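Local coordinates for type IV pilus biogenesis protein PilB (Streptococcus sanguinis, PDB 7B7P), which serves as a bimodular minor type IV pilin with a direct role in adhesion and carries a metal-binding von Willebrand factor A-like module, at residues V164-D169 against K204-I209; K197-M202 against A242-R247; K224-N229 against E248-D253; N229-N232 against N238-I241. All coordinates share one frame; numbering follows the deposited sequence.

How the contacts relate
All four contacts lie in the von Willebrand factor A-like module and form a continuous patch. Contacts 1 and 2 share helix 191-209, their centres about 10 Å apart, and Phe166 CZ meets Met202 CG at 3.8 Å. Contacts 2 and 4 share helix 238-245: Val200 CG1 lies 3.7 Å from Ile241 CD1. Contact 3 starts on the strand just before contact 4, both including Asn229, and adjoins contact 2 where Ile226 CG2 reaches Thr243 CG2 at 3.7 Å. Contact 3 brings the chain near the metal site: the Leu250 side chain is about 12 Å from that of magnesium ligand Asp284 and about 14 Å from the magnesium ion.

Contact 1 of 4, residues V164-D169 against K204-I209; sequences VSFVFD and KDLAEI
Phe166 and Leu206 meet where strand 162-169, a central parallel strand of the von Willebrand factor A-like alpha/beta fold, packs against the last turns of helix 191-209. The contact is small, 91 Å² of buried surface summed over both sides, and purely apolar: three buried side chains touch and no hydrogen bond crosses. Its tight part is one methyl group. Leu206 CD1 comes to the edge of the Phe166 ring, near the ring plane, lying 3.9 Å from CZ and 4.1 Å from CE2. The two side chains approach from opposite directions, which lets them bridge backbones whose nearest CA atoms, those of Val164 and Leu206, remain 9.5 Å apart. In Phe166 a chi1 of -75° sets CG beside the backbone N, and the ring reaches out from the strand to the helix, where Met202 and Ile203 also touch it.

Val164 makes the looser part, its CG2 standing 4.5 Å from Leu206 CD1. Farther round the helix, Lys204 and Glu208 are exposed and take no part, whereas Ile209 packs on helix 402-424. Alternation along the strand explains the division of labour: Val164 and Phe166 point toward the helix, while Ser165 OG is hydrogen-bonded to Asn215 OD1 of the neighbouring strand 212-219. Within the strand itself, Val164 CG1 rests on one face of the Phe166 ring, 3.9 Å above its plane and offset toward the rim.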
# COMPACT_ATOMS: atom_id res chain seq x y z
N VAL A 164 -7.74 -2.35 -7.42
CA VAL A 164 -6.65 -3.29 -7.23
C VAL A 164 -6.67 -4.23 -8.42
O VAL A 164 -7.67 -4.90 -8.67
CB VAL A 164 -6.78 -4.09 -5.92
CG1 VAL A 164 -5.62 -5.06 -5.79
CG2 VAL A 164 -6.84 -3.15 -4.71
N SER A 165 -5.58 -4.26 -9.16
CA SER A 165 -5.46 -5.22 -10.25
C SER A 165 -4.57 -6.36 -9.80
O SER A 165 -3.40 -6.14 -9.45
CB SER A 165 -4.91 -4.58 -11.53
OG SER A 165 -4.95 -5.55 -12.57
N PHE A 166 -5.14 -7.57 -9.78
CA PHE A 166 -4.40 -8.78 -9.50
C PHE A 166 -3.84 -9.33 -10.80
O PHE A 166 -4.59 -9.51 -11.77
CB PHE A 166 -5.30 -9.83 -8.86
CG PHE A 166 -5.60 -9.54 -7.42
CD1 PHE A 166 -4.67 -9.83 -6.43
CD2 PHE A 166 -6.80 -8.96 -7.06
CE1 PHE A 166 -4.94 -9.54 -5.09
CE2 PHE A 166 -7.09 -8.68 -5.74
CZ PHE A 166 -6.16 -8.97 -4.75
N VAL A 167 -2.55 -9.65 -10.80
CA VAL A 167 -1.83 -10.05 -12.00
C VAL A 167 -1.06 -11.31 -11.66
O VAL A 167 -0.01 -11.25 -11.02
CB VAL A 167 -0.91 -8.94 -12.53
CG1 VAL A 167 -0.08 -9.44 -13.70
CG2 VAL A 167 -1.75 -7.75 -12.93
N PHE A 168 -1.58 -12.46 -12.10
CA PHE A 168 -1.16 -13.76 -11.59
C PHE A 168 -0.46 -14.57 -12.67
O PHE A 168 -1.01 -14.79 -13.74
CB PHE A 168 -2.35 -14.54 -11.03
CG PHE A 168 -2.90 -14.02 -9.72
CD1 PHE A 168 -2.24 -13.04 -9.00
CD2 PHE A 168 -4.08 -14.54 -9.21
CE1 PHE A 168 -2.75 -12.58 -7.79
CE2 PHE A 168 -4.59 -14.09 -8.02
CZ PHE A 168 -3.93 -13.11 -7.30
N ASP A 169 0.74 -15.04 -12.35
CA ASP A 169 1.47 -15.98 -13.18
C ASP A 169 0.65 -17.27 -13.33
O ASP A 169 0.22 -17.87 -12.34
CB ASP A 169 2.83 -16.24 -12.52
CG ASP A 169 3.79 -17.08 -13.36
OD1 ASP A 169 3.38 -17.95 -14.16
OD2 ASP A 169 5.01 -16.91 -13.16
N LYS A 204 -12.08 -11.44 0.35
CA LYS A 204 -12.95 -11.19 1.49
C LYS A 204 -12.31 -10.22 2.47
O LYS A 204 -12.99 -9.37 3.05
CB LYS A 204 -13.31 -12.51 2.18
CG LYS A 204 -14.11 -13.46 1.30
CD LYS A 204 -13.92 -14.92 1.74
CE LYS A 204 -15.19 -15.73 1.54
NZ LYS A 204 -14.89 -17.14 1.16
N ASP A 205 -10.98 -10.31 2.63
CA ASP A 205 -10.30 -9.36 3.50
C ASP A 205 -10.32 -7.95 2.92
O ASP A 205 -10.52 -6.98 3.66
CB ASP A 205 -8.86 -9.83 3.76
CG ASP A 205 -8.29 -9.27 5.05
OD1 ASP A 205 -9.10 -8.83 5.90
OD2 ASP A 205 -7.05 -9.27 5.21
N LEU A 206 -10.11 -7.81 1.60
CA LEU A 206 -10.19 -6.49 0.98
C LEU A 206 -11.60 -5.91 1.09
O LEU A 206 -11.76 -4.70 1.28
CB LEU A 206 -9.78 -6.55 -0.49
CG LEU A 206 -8.30 -6.67 -0.84
CD1 LEU A 206 -8.15 -6.69 -2.35
CD2 LEU A 206 -7.48 -5.55 -0.24
N ALA A 207 -12.63 -6.76 0.97
CA ALA A 207 -14.01 -6.31 1.06
C ALA A 207 -14.25 -5.42 2.28
O ALA A 207 -14.93 -4.39 2.19
CB ALA A 207 -14.96 -7.52 1.09
N GLU A 208 -13.63 -5.76 3.42
CA GLU A 208 -13.89 -5.05 4.67
C GLU A 208 -13.52 -3.57 4.57
O GLU A 208 -14.17 -2.73 5.20
CB GLU A 208 -13.12 -5.72 5.80
CG GLU A 208 -13.65 -7.08 6.18
CD GLU A 208 -12.73 -7.78 7.15
OE1 GLU A 208 -12.89 -9.01 7.34
OE2 GLU A 208 -11.84 -7.10 7.72
N ILE A 209 -12.48 -3.24 3.81
CA ILE A 209 -12.12 -1.83 3.63
C ILE A 209 -13.28 -1.03 3.05
O ILE A 209 -13.43 0.16 3.35
CB ILE A 209 -10.86 -1.71 2.75
CG1 ILE A 209 -9.79 -2.73 3.18
CG2 ILE A 209 -10.29 -0.31 2.81
CD1 ILE A 209 -8.43 -2.51 2.55

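Contact 2 of 4, residues K197-M202 against A242-R247; sequences KKSVIM and ATITKR
Ser199 OG is hydrogen-bonded to Leu195 O one turn back in its own helix, and around that bond it is packed by apolar carbon: Ile244 CG2 lies 3.5 Å from it and Ile244 CD1 3.7 Å. With chi1 at 64°, OG stands between the backbone N and the carbonyl carbon, which brings it within range of Leu195 O while it still borders helix 238-245. Across segments 197-202 and 242-247 the nearest CA atoms are those of Val200 and Ile244, 7.1 Å apart. There the side chains slide past each other in opposite directions, and Val200 CG2 meets Ile244 CG2 at 3.8 Å. The same Val200 methyl also reaches Thr245 CG2, 3.9 Å away, the two side chains crossing at about a right angle. Thr245 presents carbon here, its OG1 being bonded to Ile241 O.

Near the end of helix 238-245, Arg196 NH1 donates to Ile244 O. Farther out, Lys197 NZ and Arg247 NH2 are 4.6 Å apart, like charges that probably find balance in acidic neighbours: Lys197 makes a salt bridge with Glu189, and Arg247 a long, weak ion pair with Asp193. With both hydroxyls, Ser199 OG and Thr245 OG1, bonded within their own helices, the 185 Å² of surface buried between these segments is joined by van der Waals packing, with no hydrogen bond between them.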
# COMPACT_ATOMS: atom_id res chain seq x y z
N LYS A 197 -7.20 -20.67 -3.45
CA LYS A 197 -7.74 -20.56 -2.09
C LYS A 197 -7.29 -19.26 -1.42
O LYS A 197 -8.11 -18.52 -0.86
CB LYS A 197 -7.34 -21.77 -1.25
CG LYS A 197 -7.77 -23.14 -1.80
CD LYS A 197 -7.32 -24.26 -0.85
CE LYS A 197 -7.91 -25.62 -1.22
NZ LYS A 197 -7.57 -26.05 -2.62
N LYS A 198 -5.99 -18.97 -1.46
CA LYS A 198 -5.47 -17.85 -0.67
C LYS A 198 -5.88 -16.49 -1.23
O LYS A 198 -5.92 -15.51 -0.48
CB LYS A 198 -3.94 -17.92 -0.57
CG LYS A 198 -3.42 -19.08 0.27
CD LYS A 198 -4.11 -19.14 1.63
CE LYS A 198 -3.49 -20.20 2.52
NZ LYS A 198 -4.35 -20.46 3.73
N SER A 199 -6.19 -16.41 -2.52
CA SER A 199 -6.65 -15.12 -3.04
C SER A 199 -8.16 -14.93 -2.84
O SER A 199 -8.60 -13.78 -2.69
CB SER A 199 -6.25 -14.96 -4.52
OG SER A 199 -6.86 -15.92 -5.35
N VAL A 200 -8.94 -16.01 -2.79
CA VAL A 200 -10.31 -15.91 -2.30
C VAL A 200 -10.34 -15.28 -0.91
O VAL A 200 -11.10 -14.34 -0.65
CB VAL A 200 -10.99 -17.30 -2.31
CG1 VAL A 200 -12.37 -17.23 -1.64
CG2 VAL A 200 -11.13 -17.82 -3.73
N ILE A 201 -9.48 -15.77 -0.00
CA ILE A 201 -9.35 -15.17 1.33
C ILE A 201 -8.99 -13.69 1.22
O ILE A 201 -9.56 -12.84 1.92
CB ILE A 201 -8.32 -15.94 2.17
CG1 ILE A 201 -8.80 -17.37 2.43
CG2 ILE A 201 -8.02 -15.22 3.48
CD1 ILE A 201 -7.96 -18.10 3.45
N MET A 202 -8.05 -13.35 0.33
CA MET A 202 -7.58 -11.97 0.21
C MET A 202 -8.70 -11.04 -0.25
O MET A 202 -8.78 -9.88 0.18
CB MET A 202 -6.38 -11.91 -0.74
CG MET A 202 -6.04 -10.55 -1.30
SD MET A 202 -5.61 -9.34 -0.04
CE MET A 202 -4.18 -8.54 -0.79
N ALA A 242 -16.21 -16.59 -7.87
CA ALA A 242 -16.59 -17.59 -8.85
C ALA A 242 -15.52 -17.74 -9.93
O ALA A 242 -15.18 -18.86 -10.32
CB ALA A 242 -17.94 -17.23 -9.47
N THR A 243 -14.98 -16.62 -10.41
CA THR A 243 -13.93 -16.67 -11.43
C THR A 243 -12.67 -17.36 -10.89
O THR A 243 -12.10 -18.24 -11.55
CB THR A 243 -13.57 -15.27 -11.92
OG1 THR A 243 -14.76 -14.47 -12.01
CG2 THR A 243 -12.90 -15.36 -13.28
N ILE A 244 -12.22 -16.95 -9.71
CA ILE A 244 -10.96 -17.46 -9.19
C ILE A 244 -11.03 -18.96 -8.97
O ILE A 244 -10.04 -19.68 -9.18
CB ILE A 244 -10.58 -16.71 -7.91
CG1 ILE A 244 -10.20 -15.27 -8.26
CG2 ILE A 244 -9.46 -17.44 -7.15
CD1 ILE A 244 -9.75 -14.48 -7.08
N THR A 245 -12.20 -19.47 -8.57
CA THR A 245 -12.28 -20.89 -8.25
C THR A 245 -12.77 -21.76 -9.41
O THR A 245 -12.53 -22.97 -9.39
CB THR A 245 -13.16 -21.09 -7.02
OG1 THR A 245 -14.23 -20.14 -7.03
CG2 THR A 245 -12.33 -20.87 -5.76
N LYS A 246 -13.41 -21.17 -10.42
CA LYS A 246 -13.72 -21.91 -11.65
C LYS A 246 -12.44 -22.47 -12.26
O LYS A 246 -11.46 -21.74 -12.45
CB LYS A 246 -14.43 -21.00 -12.65
CG LYS A 246 -15.06 -21.70 -13.84
CD LYS A 246 -16.28 -20.94 -14.39
CE LYS A 246 -17.56 -21.20 -13.56
NZ LYS A 246 -18.40 -19.96 -13.39
N ARG A 247 -12.45 -23.76 -12.60
CA ARG A 247 -11.19 -24.44 -12.93
C ARG A 247 -10.91 -24.52 -14.42
O ARG A 247 -9.88 -25.09 -14.80
CB ARG A 247 -11.17 -25.84 -12.31
CG ARG A 247 -10.96 -25.75 -10.81
CD ARG A 247 -10.39 -27.00 -10.18
NE ARG A 247 -9.49 -26.71 -9.05
CZ ARG A 247 -9.73 -25.88 -8.03
NH1 ARG A 247 -10.87 -25.18 -7.92
NH2 ARG A 247 -8.80 -25.73 -7.09

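Contact 3 of 4, residues K224-N229 against E248-D253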
# COMPACT_ATOMS: atom_id res chain seq x y z
N LYS A 224 -3.71 -12.32 -20.33
CA LYS A 224 -5.12 -12.47 -20.62
C LYS A 224 -5.92 -11.87 -19.46
O LYS A 224 -5.52 -11.98 -18.30
CB LYS A 224 -5.50 -13.94 -20.84
CG LYS A 224 -7.00 -14.20 -20.90
CD LYS A 224 -7.42 -15.58 -20.34
CE LYS A 224 -8.80 -16.00 -20.91
NZ LYS A 224 -9.28 -17.32 -20.42
N TYR A 225 -7.04 -11.23 -19.78
CA TYR A 225 -7.97 -10.80 -18.76
C TYR A 225 -8.82 -12.00 -18.34
O TYR A 225 -9.55 -12.56 -19.16
CB TYR A 225 -8.85 -9.66 -19.28
CG TYR A 225 -8.15 -8.32 -19.37
CD1 TYR A 225 -7.76 -7.65 -18.22
CD2 TYR A 225 -7.91 -7.72 -20.60
CE1 TYR A 225 -7.12 -6.42 -18.30
CE2 TYR A 225 -7.28 -6.50 -20.69
CZ TYR A 225 -6.89 -5.85 -19.55
OH TYR A 225 -6.24 -4.64 -19.65
N ILE A 226 -8.70 -12.42 -17.09
CA ILE A 226 -9.62 -13.43 -16.57
C ILE A 226 -10.94 -12.77 -16.22
O ILE A 226 -12.01 -13.29 -16.53
CB ILE A 226 -9.02 -14.16 -15.35
CG1 ILE A 226 -7.52 -14.41 -15.53
CG2 ILE A 226 -9.74 -15.49 -15.13
CD1 ILE A 226 -7.19 -15.40 -16.62
N GLN A 227 -10.88 -11.61 -15.59
CA GLN A 227 -12.01 -10.71 -15.46
C GLN A 227 -11.46 -9.33 -15.78
O GLN A 227 -10.67 -8.79 -15.01
CB GLN A 227 -12.62 -10.75 -14.06
CG GLN A 227 -13.72 -9.70 -13.86
CD GLN A 227 -14.33 -9.76 -12.48
OE1 GLN A 227 -14.26 -8.80 -11.71
NE2 GLN A 227 -14.95 -10.89 -12.15
N GLN A 228 -11.88 -8.78 -16.93
CA GLN A 228 -11.30 -7.52 -17.38
C GLN A 228 -11.86 -6.34 -16.60
O GLN A 228 -11.11 -5.45 -16.20
CB GLN A 228 -11.53 -7.35 -18.88
CG GLN A 228 -11.30 -5.94 -19.36
CD GLN A 228 -11.06 -5.85 -20.86
OE1 GLN A 228 -11.57 -6.66 -21.63
NE2 GLN A 228 -10.27 -4.86 -21.28
N ASN A 229 -13.16 -6.31 -16.38
CA ASN A 229 -13.76 -5.16 -15.72
C ASN A 229 -13.68 -5.33 -14.21
O ASN A 229 -13.51 -6.43 -13.70
CB ASN A 229 -15.21 -4.97 -16.17
CG ASN A 229 -15.33 -4.67 -17.66
OD1 ASN A 229 -14.75 -3.70 -18.17
ND2 ASN A 229 -16.07 -5.52 -18.37
N GLU A 248 -11.77 -23.97 -15.27
CA GLU A 248 -11.33 -23.68 -16.62
C GLU A 248 -10.50 -22.40 -16.69
O GLU A 248 -9.82 -22.17 -17.70
CB GLU A 248 -12.53 -23.60 -17.57
CG GLU A 248 -13.74 -22.85 -17.02
CD GLU A 248 -14.90 -23.77 -16.63
OE1 GLU A 248 -14.73 -24.60 -15.70
OE2 GLU A 248 -15.98 -23.66 -17.26
N ASN A 249 -10.53 -21.58 -15.63
CA ASN A 249 -9.71 -20.39 -15.51
C ASN A 249 -8.40 -20.70 -14.77
O ASN A 249 -8.28 -21.71 -14.07
CB ASN A 249 -10.47 -19.30 -14.76
CG ASN A 249 -11.70 -18.85 -15.50
OD1 ASN A 249 -11.80 -18.98 -16.72
ND2 ASN A 249 -12.66 -18.28 -14.76
N LEU A 250 -7.43 -19.79 -14.94
CA LEU A 250 -6.12 -19.90 -14.29
C LEU A 250 -5.50 -21.28 -14.51
O LEU A 250 -4.86 -21.85 -13.63
CB LEU A 250 -6.21 -19.61 -12.80
CG LEU A 250 -6.76 -18.27 -12.34
CD1 LEU A 250 -7.18 -18.40 -10.88
CD2 LEU A 250 -5.71 -17.17 -12.51
N ASN A 251 -5.71 -21.83 -15.69
CA ASN A 251 -5.19 -23.15 -15.98
C ASN A 251 -3.71 -23.06 -16.31
O ASN A 251 -3.34 -22.33 -17.24
CB ASN A 251 -5.97 -23.78 -17.11
CG ASN A 251 -5.65 -25.23 -17.28
OD1 ASN A 251 -5.09 -25.63 -18.30
ND2 ASN A 251 -5.97 -26.03 -16.27
N PRO A 252 -2.83 -23.76 -15.59
CA PRO A 252 -1.39 -23.55 -15.79
C PRO A 252 -0.93 -24.05 -17.15
O PRO A 252 -1.25 -25.17 -17.54
CB PRO A 252 -0.75 -24.36 -14.65
CG PRO A 252 -1.83 -24.42 -13.59
CD PRO A 252 -3.12 -24.52 -14.37
N ASP A 253 -0.19 -23.18 -17.86
CA ASP A 253 0.36 -23.46 -19.19
C ASP A 253 1.19 -22.27 -19.70
O ASP A 253 0.80 -21.12 -19.48
CB ASP A 253 -0.76 -23.78 -20.19
CG ASP A 253 -0.23 -24.21 -21.54
OD1 ASP A 253 0.45 -25.26 -21.62
OD2 ASP A 253 -0.49 -23.49 -22.53
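Ile226 and Asn249, their CA atoms 7.0 Å apart, mark where strand 223-228 approaches the irregular loop that follows helix 238-245. The strand is distorted at just this point: Ile226 and Gln227 both face Leu216 of strand 212-219, a classic beta bulge, and Ile226 has a near-helical psi of -43°. On the other side, Leu250 adopts left-handed backbone angles in a segment without regular secondary structure.

Ile226 carries the contact from its side through both branches. The CG2 methyl lies against the root of the Asn249 side chain, 3.9 Å from CB and 4.1 Å from ND2, as the two residues slide past each other in opposite directions. CG1 faces Leu250 more loosely, with CD2 of that leucine 4.5 Å away. A chi1 of -63° sets CG of Asn249 beside its own backbone N, and ND2 then donates to Thr243 O near the end of helix 238-245. The backbone of Asn249 is held as well, its O accepting from Arg196 NH2. The amide is thus tied to one helix and the carbonyl to another, while the carbon of the side chain packs on the strand.

Leu250 is buried, leaning on Met192, Arg196 and Thr170. Beyond it, Pro252 touches Met174 and Asp175, next to the magnesium ligand Ser173. The contact thus joins an edge strand to a loop that runs close to the metal-ion-dependent adhesion site (MIDAS) characteristic of many von Willebrand factor A domains.

Contact 4 of 4, residues N229-N232 against N238-I241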
# COMPACT_ATOMS: atom_id res chain seq x y z
N ASN A 229 -13.16 -6.31 -16.38
CA ASN A 229 -13.76 -5.16 -15.72
C ASN A 229 -13.68 -5.33 -14.21
O ASN A 229 -13.51 -6.43 -13.70
CB ASN A 229 -15.21 -4.97 -16.17
CG ASN A 229 -15.33 -4.67 -17.66
OD1 ASN A 229 -14.75 -3.70 -18.17
ND2 ASN A 229 -16.07 -5.52 -18.37
N PHE A 230 -13.82 -4.21 -13.50
CA PHE A 230 -13.60 -4.15 -12.06
C PHE A 230 -14.90 -4.39 -11.29
O PHE A 230 -15.86 -3.62 -11.45
CB PHE A 230 -12.99 -2.81 -11.67
CG PHE A 230 -11.53 -2.69 -11.99
CD1 PHE A 230 -11.10 -2.58 -13.31
CD2 PHE A 230 -10.59 -2.70 -10.97
CE1 PHE A 230 -9.74 -2.48 -13.61
CE2 PHE A 230 -9.22 -2.60 -11.26
CZ PHE A 230 -8.80 -2.49 -12.59
N SER A 231 -14.93 -5.43 -10.46
CA SER A 231 -16.04 -5.67 -9.54
C SER A 231 -15.86 -4.83 -8.28
O SER A 231 -14.82 -4.90 -7.62
CB SER A 231 -16.12 -7.14 -9.12
OG SER A 231 -15.95 -8.04 -10.19
N ASN A 232 -16.88 -4.04 -7.94
CA ASN A 232 -16.94 -3.45 -6.61
C ASN A 232 -17.36 -4.53 -5.63
O ASN A 232 -18.38 -5.20 -5.83
CB ASN A 232 -17.90 -2.27 -6.57
CG ASN A 232 -17.75 -1.44 -5.30
OD1 ASN A 232 -17.27 -1.93 -4.28
ND2 ASN A 232 -18.17 -0.18 -5.37
N ASN A 238 -19.12 -12.09 -4.71
CA ASN A 238 -19.54 -13.38 -5.26
C ASN A 238 -19.04 -13.59 -6.68
O ASN A 238 -18.61 -14.69 -7.04
CB ASN A 238 -21.06 -13.48 -5.22
CG ASN A 238 -21.54 -14.84 -4.84
OD1 ASN A 238 -21.63 -15.74 -5.68
ND2 ASN A 238 -21.83 -15.02 -3.55
N THR A 239 -19.12 -12.55 -7.52
CA THR A 239 -18.85 -12.76 -8.93
C THR A 239 -17.37 -13.02 -9.19
O THR A 239 -17.03 -13.81 -10.09
CB THR A 239 -19.37 -11.57 -9.73
OG1 THR A 239 -18.35 -10.56 -9.83
CG2 THR A 239 -20.59 -10.97 -9.03
N ILE A 240 -16.47 -12.41 -8.41
CA ILE A 240 -15.05 -12.65 -8.65
C ILE A 240 -14.59 -13.97 -8.04
O ILE A 240 -13.78 -14.69 -8.63
CB ILE A 240 -14.20 -11.46 -8.16
CG1 ILE A 240 -12.72 -11.74 -8.45
CG2 ILE A 240 -14.41 -11.20 -6.68
CD1 ILE A 240 -11.92 -10.53 -8.84
N ILE A 241 -15.09 -14.32 -6.84
CA ILE A 241 -14.71 -15.59 -6.24
C ILE A 241 -15.11 -16.75 -7.14
O ILE A 241 -14.42 -17.78 -7.19
CB ILE A 241 -15.32 -15.74 -4.84
CG1 ILE A 241 -14.74 -14.72 -3.87
CG2 ILE A 241 -15.08 -17.14 -4.29
CD1 ILE A 241 -15.15 -14.97 -2.43
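Ser231 faces Thr239 and Ile240 across a strand-to-helix turn of the von Willebrand factor A-like fold: short strand 230-232, antiparallel to strand 212-219, passes through a five-residue connection into helix 238-245. The CA atoms of Ser231 and Ile240 are 7.1 Å apart, and the segments bury only 79 Å² between them, so the conformations of three side chains decide what touches.

In Ser231 a chi1 of -44° carries OG beside the backbone N and out toward the helix. Thr239 has its OG1 between N and the carbonyl carbon, at a chi1 of 89°; the hydroxyl thereby looks at the strand, while CG2 stands anti to the carbonyl carbon. Ser231 OG and Thr239 OG1 end up 3.5 Å apart. The stronger polar partner of Ser231 OG is the side-chain amide of Gln227, whose own orientation is uncertain. Phe230, one residue earlier, points away from the helix and packs instead on Ser268 and Leu269 of helix 258-270.

Ile240 is buried and packs on Val214 of the sheet and on Ile203 of helix 191-209. With chi1 at -179° its longer branch, CG1 and CD1, stands anti to the backbone N; neither branch turns its tip onto the serine. What it offers Ser231 is its branch point: OG lies in front of the fork, 4.3 Å from Ile240 CB, with the branch tips CD1 and CG2 of that isoleucine farther off, at 4.9 and 5.0 Å.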